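Local coordinates for putative peptide ABC-transport system periplasmic peptide-binding protein (Campylobacter jejuni, PDB 4OEV) that binds nickel(II) outside the cytoplasm as the solute-binding component of an ABC-type importer, and belongs to a family generally assigned to peptide transport, at residues Y126-A132 with L388-F392; A424-R429 with Y440-F444; I330-I335 with F355-V361. The contacts are given in a common frame with arbitrary orientation. Numbering follows the deposited sequence.

In the fold
Contact 3 (330-335 with 355-361) lies between the two segments of contact 1 (126-132 with 388-392) in sequence, and contact 2 (424-429 with 440-444) follows both. Contacts 1 and 2, centres about 13 Å apart, form one connected region: R429 of helix 419-429 reaches D391 in a salt bridge, and Y441 of helix 434-450 packs on P390. Together they tie the helical pair to the loop after strand 379-384 and to the turn Y126-F129 that leads into helix 129-132. Contact 3, across the chain's centre from contact 1, is internal to a beta-alpha-beta unit and touches neither; its nearest atoms are about 24 Å from contact 1 and about 21 Å from contact 2 (centres about 39 and 34 Å).

Contact 1 of 3, residues Y126-A132 with L388-F392; sequences YPAFLDA and LDPDF
Y126 to F129 form a type I beta turn, closed by F129 N to Y126 O at 2.9 Å, which leads into helix 129-132; A132 N bonds to A128 O at 2.9 Å. Opposite, D389 to F392 make a second type I turn, with F392 N to D389 O at 3.0 Å. The segments are closest in backbone at A128 and D389, whose CA atoms lie 5.9 Å apart. Two hydrogen bonds join them. Y126 (chi1 t) donates from OH to D391 OD2 at 2.7 Å, and D131 (chi1 m) accepts at OD2 from D389 N at 2.9 Å. Between these bonds, A128 CB sits 3.4 Å from D389 CG. The F392 ring (chi1 m) points its edge at the helix, CE2 being 3.4 Å from D131 CB and CZ 3.9 Å from A132 CB. Both loop aspartates have further partners, D389 in R437 and D391 in R429, so their charges are balanced by arginines from the helical pair 419-429 and 434-450. D389 OD1 also accepts from D391 N at 3.0 Å, an Asx turn that overlaps the beta turn D389-F392, in the loop between strand 379-384 and helix 395-398.

Contact 2 of 3, residues A424-R429 with Y440-F444; sequences ALQKAR and YYKDF
Helices 424-429 and 440-444 run nearly antiparallel, their axes 8.2 Å apart at closest approach and crossing at -161°. A424 pairs with F444 and A428 with Y440, each at a CA-CA distance of 5.1 Å. The methyl of A424 fits against the opposite backbone, CB lying 3.5 Å from Y440 O and 3.7 Å from F444 CB. L425 (m, t) lays CD2 over the face of the F444 ring, 3.6 Å from its centroid, a CH-pi contact. The two helices, 419-429 and 434-450, follow one another in the chain and form an alpha-helical hairpin, in which alanines allow a close approach. K427 places CB over the Y440 face, 3.7 Å from the centroid, while its amine leads away. A428 CB lies 3.5 Å from the centroid of the Y441 ring, again over a face; a water links Y441 OH (2.8 Å) to L425 O (3.0 Å). R429 (chi1 p) turns its guanidinium away from this interface, to salt bridges with D391 and E105.

Contact 3 of 3, residues I330-I335 with F355-V361; sequences ILEFEI and FRKIGVV
A beta-alpha-beta unit, strand 329-338, helix 342-357 and strand 361-367, contains this contact, in which the end of the helix and the start of the second strand meet the first strand. The helix finishes in a Schellman motif: V360 N bonds to F355 O at 3.0 Å and G359 N to R356 O at 3.1 Å, with G359 as C-prime residue at phi 80°, a value that favours glycine. The chain then extends through V360 and V361 and comes alongside the first strand in parallel, but the pairing is loose here: E332 and V361 CA atoms are 4.6 Å apart. V361 N donates to L331 O at 3.2 Å; F333 N to V361 O, at 3.4 Å, is weak. E332 CA also lies 3.0 Å from V361 O, a CA-H...O contact. I330 and V361 meet through CD1 and CG2 at 3.6 Å. L331 (t, t) and F333 (chi1 p) both pack on V360, with L331 CD2 4.0 Å and F333 CE2 3.8 Å from V360 CG1. F355 (chi1 m) turns its ring back to the strand: its CE2 is 3.8 Å from F333 CZ and 3.9 Å from I335 CD1. The F333 and F355 rings are oblique, their centroids 5.9 Å apart and planes at 55°. Helix 256-265 packs against this apolar group, L262 touching both F333 and F355, while L311 of helix 304-313 touches L331 and V360. The first strand lies between strands 324-326 and 361-367 in the mixed sheet, antiparallel to the former and parallel to the latter.

Contact 1 of 3, residues Y126-A132 with L388-F392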
loop_
_atom_site.group_PDB
_atom_site.type_symbol
_atom_site.label_atom_id
_atom_site.label_comp_id
_atom_site.label_asym_id
_atom_site.label_seq_id
_atom_site.Cartn_x
_atom_site.Cartn_y
_atom_site.Cartn_z
ATOM N N TYR A 126 19.213 -5.635 8.147
ATOM C CA TYR A 126 17.949 -5.197 7.566
ATOM C C TYR A 126 16.878 -5.994 8.265
ATOM O O TYR A 126 16.441 -7.025 7.754
ATOM C CB TYR A 126 17.914 -5.418 6.040
ATOM C CG TYR A 126 16.680 -4.861 5.371
ATOM C CD1 TYR A 126 16.349 -3.492 5.461
ATOM C CD2 TYR A 126 15.836 -5.695 4.650
ATOM C CE1 TYR A 126 15.194 -3.011 4.874
ATOM C CE2 TYR A 126 14.724 -5.231 4.057
ATOM C CZ TYR A 126 14.392 -3.875 4.151
ATOM O OH TYR A 126 13.243 -3.428 3.552
ATOM N N PRO A 127 16.504 -5.560 9.478
ATOM C CA PRO A 127 15.555 -6.311 10.308
ATOM C C PRO A 127 14.235 -6.563 9.574
ATOM O O PRO A 127 13.590 -7.587 9.821
ATOM C CB PRO A 127 15.303 -5.381 11.498
ATOM C CG PRO A 127 16.365 -4.353 11.465
ATOM C CD PRO A 127 16.897 -4.280 10.092
ATOM N N ALA A 128 13.877 -5.687 8.641
ATOM C CA ALA A 128 12.630 -5.855 7.898
ATOM C C ALA A 128 12.657 -7.083 6.980
ATOM O O ALA A 128 11.655 -7.411 6.347
ATOM C CB ALA A 128 12.323 -4.611 7.093
ATOM N N PHE A 129 13.794 -7.784 6.918
ATOM C CA PHE A 129 13.966 -8.839 5.933
ATOM C C PHE A 129 12.931 -9.981 6.031
ATOM O O PHE A 129 12.510 -10.523 5.010
ATOM C CB PHE A 129 15.393 -9.471 6.076
ATOM C CG PHE A 129 15.801 -10.330 4.924
ATOM C CD1 PHE A 129 15.491 -9.964 3.623
ATOM C CD2 PHE A 129 16.602 -11.497 5.137
ATOM C CE1 PHE A 129 15.872 -10.745 2.545
ATOM C CE2 PHE A 129 16.997 -12.274 4.069
ATOM C CZ PHE A 129 16.655 -11.916 2.768
ATOM N N LEU A 130 12.597 -10.401 7.250
ATOM C CA LEU A 130 11.648 -11.504 7.418
ATOM C C LEU A 130 10.267 -11.073 6.918
ATOM O O LEU A 130 9.570 -11.863 6.282
ATOM C CB LEU A 130 11.577 -11.936 8.875
ATOM C CG LEU A 130 12.815 -12.739 9.295
ATOM C CD1 LEU A 130 12.793 -12.977 10.798
ATOM C CD2 LEU A 130 12.869 -14.058 8.536
ATOM N N ASP A 131 9.887 -9.822 7.190
ATOM C CA ASP A 131 8.624 -9.306 6.646
ATOM C C ASP A 131 8.729 -9.318 5.140
ATOM O O ASP A 131 7.777 -9.682 4.464
ATOM C CB ASP A 131 8.302 -7.867 7.128
ATOM C CG ASP A 131 7.641 -7.850 8.481
ATOM O OD1 ASP A 131 7.664 -8.924 9.163
ATOM O OD2 ASP A 131 7.037 -6.804 8.825
ATOM N N ALA A 132 9.897 -8.931 4.627
ATOM C CA ALA A 132 10.123 -8.841 3.179
ATOM C C ALA A 132 10.014 -10.198 2.509
ATOM O O ALA A 132 9.616 -10.292 1.340
ATOM C CB ALA A 132 11.494 -8.221 2.890
ATOM N N LEU A 388 2.731 -3.868 7.893
ATOM C CA LEU A 388 4.023 -4.560 8.103
ATOM C C LEU A 388 5.126 -3.597 8.575
ATOM O O LEU A 388 4.831 -2.483 9.016
ATOM C CB LEU A 388 4.422 -5.281 6.819
ATOM C CG LEU A 388 3.347 -6.269 6.383
ATOM C CD1 LEU A 388 3.875 -7.072 5.246
ATOM C CD2 LEU A 388 2.855 -7.162 7.523
ATOM N N ASP A 389 6.392 -4.001 8.436
ATOM C CA ASP A 389 7.513 -3.184 8.897
ATOM C C ASP A 389 7.435 -1.721 8.428
ATOM O O ASP A 389 7.074 -1.416 7.261
ATOM C CB ASP A 389 8.854 -3.824 8.449
ATOM C CG ASP A 389 10.033 -3.202 9.145
ATOM O OD1 ASP A 389 10.483 -2.108 8.705
ATOM O OD2 ASP A 389 10.456 -3.766 10.191
ATOM N N PRO A 390 7.728 -0.786 9.341
ATOM C CA PRO A 390 7.606 0.643 8.987
ATOM C C PRO A 390 8.418 1.097 7.778
ATOM O O PRO A 390 8.135 2.173 7.245
ATOM C CB PRO A 390 8.110 1.358 10.239
ATOM C CG PRO A 390 8.898 0.306 11.021
ATOM C CD PRO A 390 8.106 -0.966 10.759
ATOM N N ASP A 391 9.417 0.322 7.365
ATOM C CA ASP A 391 10.201 0.643 6.177
ATOM C C ASP A 391 9.379 0.616 4.903
ATOM O O ASP A 391 9.638 1.400 3.989
ATOM C CB ASP A 391 11.387 -0.365 6.043
ATOM C CG ASP A 391 12.350 -0.025 4.857
ATOM O OD1 ASP A 391 12.874 1.106 4.795
ATOM O OD2 ASP A 391 12.590 -0.892 3.987
ATOM N N PHE A 392 8.385 -0.288 4.816
ATOM C CA PHE A 392 7.817 -0.626 3.483
ATOM C C PHE A 392 7.031 0.486 2.761
ATOM O O PHE A 392 7.104 0.623 1.503
ATOM C CB PHE A 392 6.926 -1.877 3.622
ATOM C CG PHE A 392 7.706 -3.132 3.867
ATOM C CD1 PHE A 392 9.023 -3.210 3.500
ATOM C CD2 PHE A 392 7.131 -4.210 4.543
ATOM C CE1 PHE A 392 9.780 -4.391 3.752
ATOM C CE2 PHE A 392 7.876 -5.369 4.793
ATOM C CZ PHE A 392 9.202 -5.454 4.399
#

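Contact 2 of 3, residues A424-R429 with Y440-F444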
loop_
_atom_site.group_PDB
_atom_site.type_symbol
_atom_site.label_atom_id
_atom_site.label_comp_id
_atom_site.label_asym_id
_atom_site.label_seq_id
_atom_site.Cartn_x
_atom_site.Cartn_y
_atom_site.Cartn_z
ATOM N N ALA A 424 17.397 9.560 8.234
ATOM C CA ALA A 424 16.641 8.908 9.275
ATOM C C ALA A 424 16.163 7.557 8.795
ATOM O O ALA A 424 16.310 6.569 9.504
ATOM C CB ALA A 424 15.469 9.788 9.712
ATOM N N LEU A 425 15.588 7.504 7.601
ATOM C CA LEU A 425 15.071 6.236 7.083
ATOM C C LEU A 425 16.167 5.234 6.767
ATOM O O LEU A 425 15.968 4.000 6.843
ATOM C CB LEU A 425 14.274 6.480 5.837
ATOM C CG LEU A 425 12.950 7.241 6.075
ATOM C CD1 LEU A 425 12.275 7.407 4.759
ATOM C CD2 LEU A 425 12.026 6.451 7.022
ATOM N N GLN A 426 17.308 5.744 6.351
ATOM C CA GLN A 426 18.432 4.854 6.027
ATOM C C GLN A 426 18.957 4.249 7.269
ATOM O O GLN A 426 19.175 3.025 7.311
ATOM C CB GLN A 426 19.528 5.615 5.243
ATOM C CG GLN A 426 19.127 5.925 3.765
ATOM C CD GLN A 426 20.197 6.722 2.983
ATOM O OE1 GLN A 426 21.378 6.716 3.334
ATOM N NE2 GLN A 426 19.776 7.397 1.916
ATOM N N LYS A 427 19.194 5.068 8.301
ATOM C CA LYS A 427 19.641 4.504 9.577
ATOM C C LYS A 427 18.593 3.554 10.142
ATOM O O LYS A 427 18.887 2.426 10.534
ATOM C CB LYS A 427 19.951 5.600 10.600
ATOM C CG LYS A 427 21.270 6.361 10.332
ATOM C CD LYS A 427 21.350 7.606 11.198
ATOM C CE LYS A 427 22.777 8.154 11.293
ATOM N NZ LYS A 427 23.575 7.968 10.048
ATOM N N ALA A 428 17.350 3.993 10.119
ATOM C CA ALA A 428 16.281 3.209 10.728
ATOM C C ALA A 428 16.171 1.793 10.173
ATOM O O ALA A 428 15.902 0.862 10.913
ATOM C CB ALA A 428 14.917 3.956 10.526
ATOM N N ARG A 429 16.309 1.651 8.860
ATOM C CA ARG A 429 16.103 0.371 8.191
ATOM C C ARG A 429 17.323 -0.554 8.314
ATOM O O ARG A 429 17.202 -1.797 8.190
ATOM C CB ARG A 429 15.757 0.607 6.698
ATOM C CG ARG A 429 16.927 0.985 5.819
ATOM C CD ARG A 429 16.439 1.606 4.538
ATOM N NE ARG A 429 15.451 0.803 3.793
ATOM C CZ ARG A 429 15.704 0.236 2.600
ATOM N NH1 ARG A 429 14.764 -0.435 1.941
ATOM N NH2 ARG A 429 16.907 0.352 2.039
ATOM N N TYR A 440 15.366 6.576 15.357
ATOM C CA TYR A 440 15.517 7.062 13.996
ATOM C C TYR A 440 14.156 7.363 13.336
ATOM O O TYR A 440 13.997 8.353 12.592
ATOM C CB TYR A 440 16.306 6.037 13.209
ATOM C CG TYR A 440 17.735 5.891 13.719
ATOM C CD1 TYR A 440 18.470 7.004 14.148
ATOM C CD2 TYR A 440 18.344 4.651 13.768
ATOM C CE1 TYR A 440 19.800 6.873 14.597
ATOM C CE2 TYR A 440 19.660 4.506 14.224
ATOM C CZ TYR A 440 20.374 5.612 14.625
ATOM O OH TYR A 440 21.657 5.438 15.067
ATOM N N TYR A 441 13.170 6.509 13.609
ATOM C CA TYR A 441 11.814 6.784 13.115
ATOM C C TYR A 441 11.299 8.045 13.789
ATOM O O TYR A 441 10.631 8.830 13.150
ATOM C CB TYR A 441 10.876 5.571 13.370
ATOM C CG TYR A 441 11.174 4.510 12.367
ATOM C CD1 TYR A 441 11.187 4.833 11.017
ATOM C CD2 TYR A 441 11.557 3.224 12.750
ATOM C CE1 TYR A 441 11.505 3.912 10.073
ATOM C CE2 TYR A 441 11.890 2.288 11.805
ATOM C CZ TYR A 441 11.845 2.639 10.463
ATOM O OH TYR A 441 12.162 1.753 9.482
ATOM N N LYS A 442 11.666 8.297 15.060
ATOM C CA LYS A 442 11.285 9.589 15.634
ATOM C C LYS A 442 11.939 10.759 14.880
ATOM O O LYS A 442 11.263 11.743 14.546
ATOM C CB LYS A 442 11.634 9.649 17.122
ATOM C CG LYS A 442 11.281 10.981 17.777
ATOM C CD LYS A 442 11.972 11.121 19.126
ATOM C CE LYS A 442 11.353 12.203 19.993
ATOM N NZ LYS A 442 11.720 13.600 19.561
ATOM N N ASP A 443 13.225 10.642 14.536
ATOM C CA ASP A 443 13.899 11.658 13.713
ATOM C C ASP A 443 13.162 11.864 12.379
ATOM O O ASP A 443 12.919 12.987 11.933
ATOM C CB ASP A 443 15.355 11.247 13.427
ATOM C CG ASP A 443 16.240 11.329 14.660
ATOM O OD1 ASP A 443 15.883 12.055 15.601
ATOM O OD2 ASP A 443 17.296 10.650 14.698
ATOM N N PHE A 444 12.786 10.759 11.762
ATOM C CA PHE A 444 12.052 10.795 10.535
ATOM C C PHE A 444 10.713 11.578 10.661
ATOM O O PHE A 444 10.415 12.493 9.857
ATOM C CB PHE A 444 11.817 9.344 10.085
ATOM C CG PHE A 444 10.747 9.199 9.020
ATOM C CD1 PHE A 444 10.914 9.774 7.789
ATOM C CD2 PHE A 444 9.593 8.473 9.263
ATOM C CE1 PHE A 444 9.962 9.649 6.800
ATOM C CE2 PHE A 444 8.630 8.340 8.290
ATOM C CZ PHE A 444 8.803 8.930 7.048
HETATM O O HOH W 1 13.123 3.034 7.180
#

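Contact 3 of 3, residues I330-I335 with F355-V361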
loop_
_atom_site.group_PDB
_atom_site.type_symbol
_atom_site.label_atom_id
_atom_site.label_comp_id
_atom_site.label_asym_id
_atom_site.label_seq_id
_atom_site.Cartn_x
_atom_site.Cartn_y
_atom_site.Cartn_z
ATOM N N ILE A 330 -1.457 35.282 -8.420
ATOM C CA ILE A 330 -2.182 34.799 -7.235
ATOM C C ILE A 330 -1.715 33.387 -6.864
ATOM O O ILE A 330 -1.308 32.595 -7.718
ATOM C CB ILE A 330 -3.734 34.826 -7.407
ATOM C CG1 ILE A 330 -4.184 33.771 -8.393
ATOM C CG2 ILE A 330 -4.248 36.265 -7.818
ATOM C CD1 ILE A 330 -5.648 33.330 -8.174
ATOM N N LEU A 331 -1.683 33.109 -5.563
ATOM C CA LEU A 331 -1.310 31.807 -5.062
ATOM C C LEU A 331 -2.434 30.835 -5.403
ATOM O O LEU A 331 -3.480 30.836 -4.739
ATOM C CB LEU A 331 -1.063 31.846 -3.547
ATOM C CG LEU A 331 -0.103 30.772 -2.957
ATOM C CD1 LEU A 331 0.181 31.018 -1.470
ATOM C CD2 LEU A 331 -0.715 29.403 -3.088
ATOM N N GLU A 332 -2.239 30.048 -6.463
ATOM C CA GLU A 332 -3.245 29.082 -6.921
ATOM C C GLU A 332 -2.609 27.832 -7.508
ATOM O O GLU A 332 -1.459 27.860 -7.933
ATOM C CB GLU A 332 -4.186 29.693 -7.974
ATOM C CG GLU A 332 -3.625 29.782 -9.385
ATOM C CD GLU A 332 -4.575 30.508 -10.338
ATOM O OE1 GLU A 332 -5.809 30.403 -10.143
ATOM O OE2 GLU A 332 -4.084 31.193 -11.273
ATOM N N PHE A 333 -3.365 26.738 -7.540
ATOM C CA PHE A 333 -2.825 25.469 -8.015
ATOM C C PHE A 333 -3.954 24.447 -8.164
ATOM O O PHE A 333 -5.086 24.699 -7.731
ATOM C CB PHE A 333 -1.725 24.946 -7.070
ATOM C CG PHE A 333 -2.183 24.759 -5.653
ATOM C CD1 PHE A 333 -2.715 23.553 -5.253
ATOM C CD2 PHE A 333 -2.108 25.801 -4.727
ATOM C CE1 PHE A 333 -3.161 23.379 -3.942
ATOM C CE2 PHE A 333 -2.552 25.648 -3.412
ATOM C CZ PHE A 333 -3.093 24.426 -3.016
ATOM N N GLU A 334 -3.677 23.313 -8.804
ATOM C CA GLU A 334 -4.744 22.326 -8.989
ATOM C C GLU A 334 -4.688 21.239 -7.946
ATOM O O GLU A 334 -3.608 20.882 -7.476
ATOM C CB GLU A 334 -4.673 21.707 -10.367
ATOM C CG GLU A 334 -4.869 22.712 -11.460
ATOM C CD GLU A 334 -4.606 22.140 -12.823
ATOM O OE1 GLU A 334 -5.072 22.778 -13.786
ATOM O OE2 GLU A 334 -3.916 21.074 -12.924
ATOM N N ILE A 335 -5.857 20.727 -7.567
ATOM C CA ILE A 335 -5.927 19.571 -6.666
ATOM C C ILE A 335 -6.564 18.415 -7.435
ATOM O O ILE A 335 -7.722 18.520 -7.836
ATOM C CB ILE A 335 -6.771 19.886 -5.416
ATOM C CG1 ILE A 335 -6.202 21.089 -4.658
ATOM C CG2 ILE A 335 -6.859 18.687 -4.517
ATOM C CD1 ILE A 335 -7.247 21.723 -3.699
ATOM N N PHE A 355 -9.119 26.156 1.712
ATOM C CA PHE A 355 -8.114 27.082 1.198
ATOM C C PHE A 355 -8.747 28.402 0.798
ATOM O O PHE A 355 -8.145 29.471 0.931
ATOM C CB PHE A 355 -7.421 26.497 0.014
ATOM C CG PHE A 355 -6.620 25.231 0.333
ATOM C CD1 PHE A 355 -6.193 24.943 1.625
ATOM C CD2 PHE A 355 -6.345 24.345 -0.665
ATOM C CE1 PHE A 355 -5.433 23.778 1.885
ATOM C CE2 PHE A 355 -5.587 23.150 -0.412
ATOM C CZ PHE A 355 -5.157 22.891 0.869
ATOM N N ARG A 356 -9.928 28.305 0.214
ATOM C CA ARG A 356 -10.647 29.507 -0.222
ATOM C C ARG A 356 -10.869 30.439 0.948
ATOM O O ARG A 356 -10.798 31.678 0.801
ATOM C CB ARG A 356 -11.976 29.131 -0.870
ATOM C CG ARG A 356 -12.809 30.350 -1.241
ATOM C CD ARG A 356 -14.042 30.037 -2.047
ATOM N NE ARG A 356 -15.107 30.998 -1.695
ATOM C CZ ARG A 356 -15.220 32.225 -2.220
ATOM N NH1 ARG A 356 -16.214 33.039 -1.839
ATOM N NH2 ARG A 356 -14.314 32.672 -3.097
ATOM N N LYS A 357 -11.099 29.861 2.126
ATOM C CA LYS A 357 -11.342 30.668 3.316
ATOM C C LYS A 357 -10.155 31.583 3.688
ATOM O O LYS A 357 -10.364 32.626 4.263
ATOM C CB LYS A 357 -11.671 29.786 4.519
ATOM C CG LYS A 357 -13.027 29.114 4.467
ATOM C CD LYS A 357 -13.316 28.416 5.776
ATOM C CE LYS A 357 -14.374 27.355 5.578
ATOM N NZ LYS A 357 -14.686 26.628 6.830
ATOM N N ILE A 358 -8.931 31.184 3.371
ATOM C CA ILE A 358 -7.759 31.997 3.683
ATOM C C ILE A 358 -7.184 32.690 2.443
ATOM O O ILE A 358 -6.032 33.098 2.455
ATOM C CB ILE A 358 -6.606 31.152 4.319
ATOM C CG1 ILE A 358 -6.184 30.044 3.363
ATOM C CG2 ILE A 358 -7.013 30.583 5.678
ATOM C CD1 ILE A 358 -4.798 29.397 3.669
ATOM N N GLY A 359 -7.964 32.810 1.369
ATOM C CA GLY A 359 -7.503 33.537 0.195
ATOM C C GLY A 359 -6.563 32.762 -0.725
ATOM O O GLY A 359 -5.819 33.356 -1.503
ATOM N N VAL A 360 -6.612 31.432 -0.659
ATOM C CA VAL A 360 -5.857 30.593 -1.581
ATOM C C VAL A 360 -6.803 29.991 -2.624
ATOM O O VAL A 360 -7.771 29.298 -2.283
ATOM C CB VAL A 360 -5.103 29.484 -0.843
ATOM C CG1 VAL A 360 -4.429 28.537 -1.834
ATOM C CG2 VAL A 360 -4.074 30.102 0.100
ATOM N N VAL A 361 -6.538 30.285 -3.891
ATOM C CA VAL A 361 -7.397 29.808 -4.972
ATOM C C VAL A 361 -6.931 28.423 -5.421
ATOM O O VAL A 361 -5.727 28.143 -5.477
ATOM C CB VAL A 361 -7.426 30.807 -6.178
ATOM C CG1 VAL A 361 -8.165 30.206 -7.367
ATOM C CG2 VAL A 361 -8.042 32.203 -5.787
#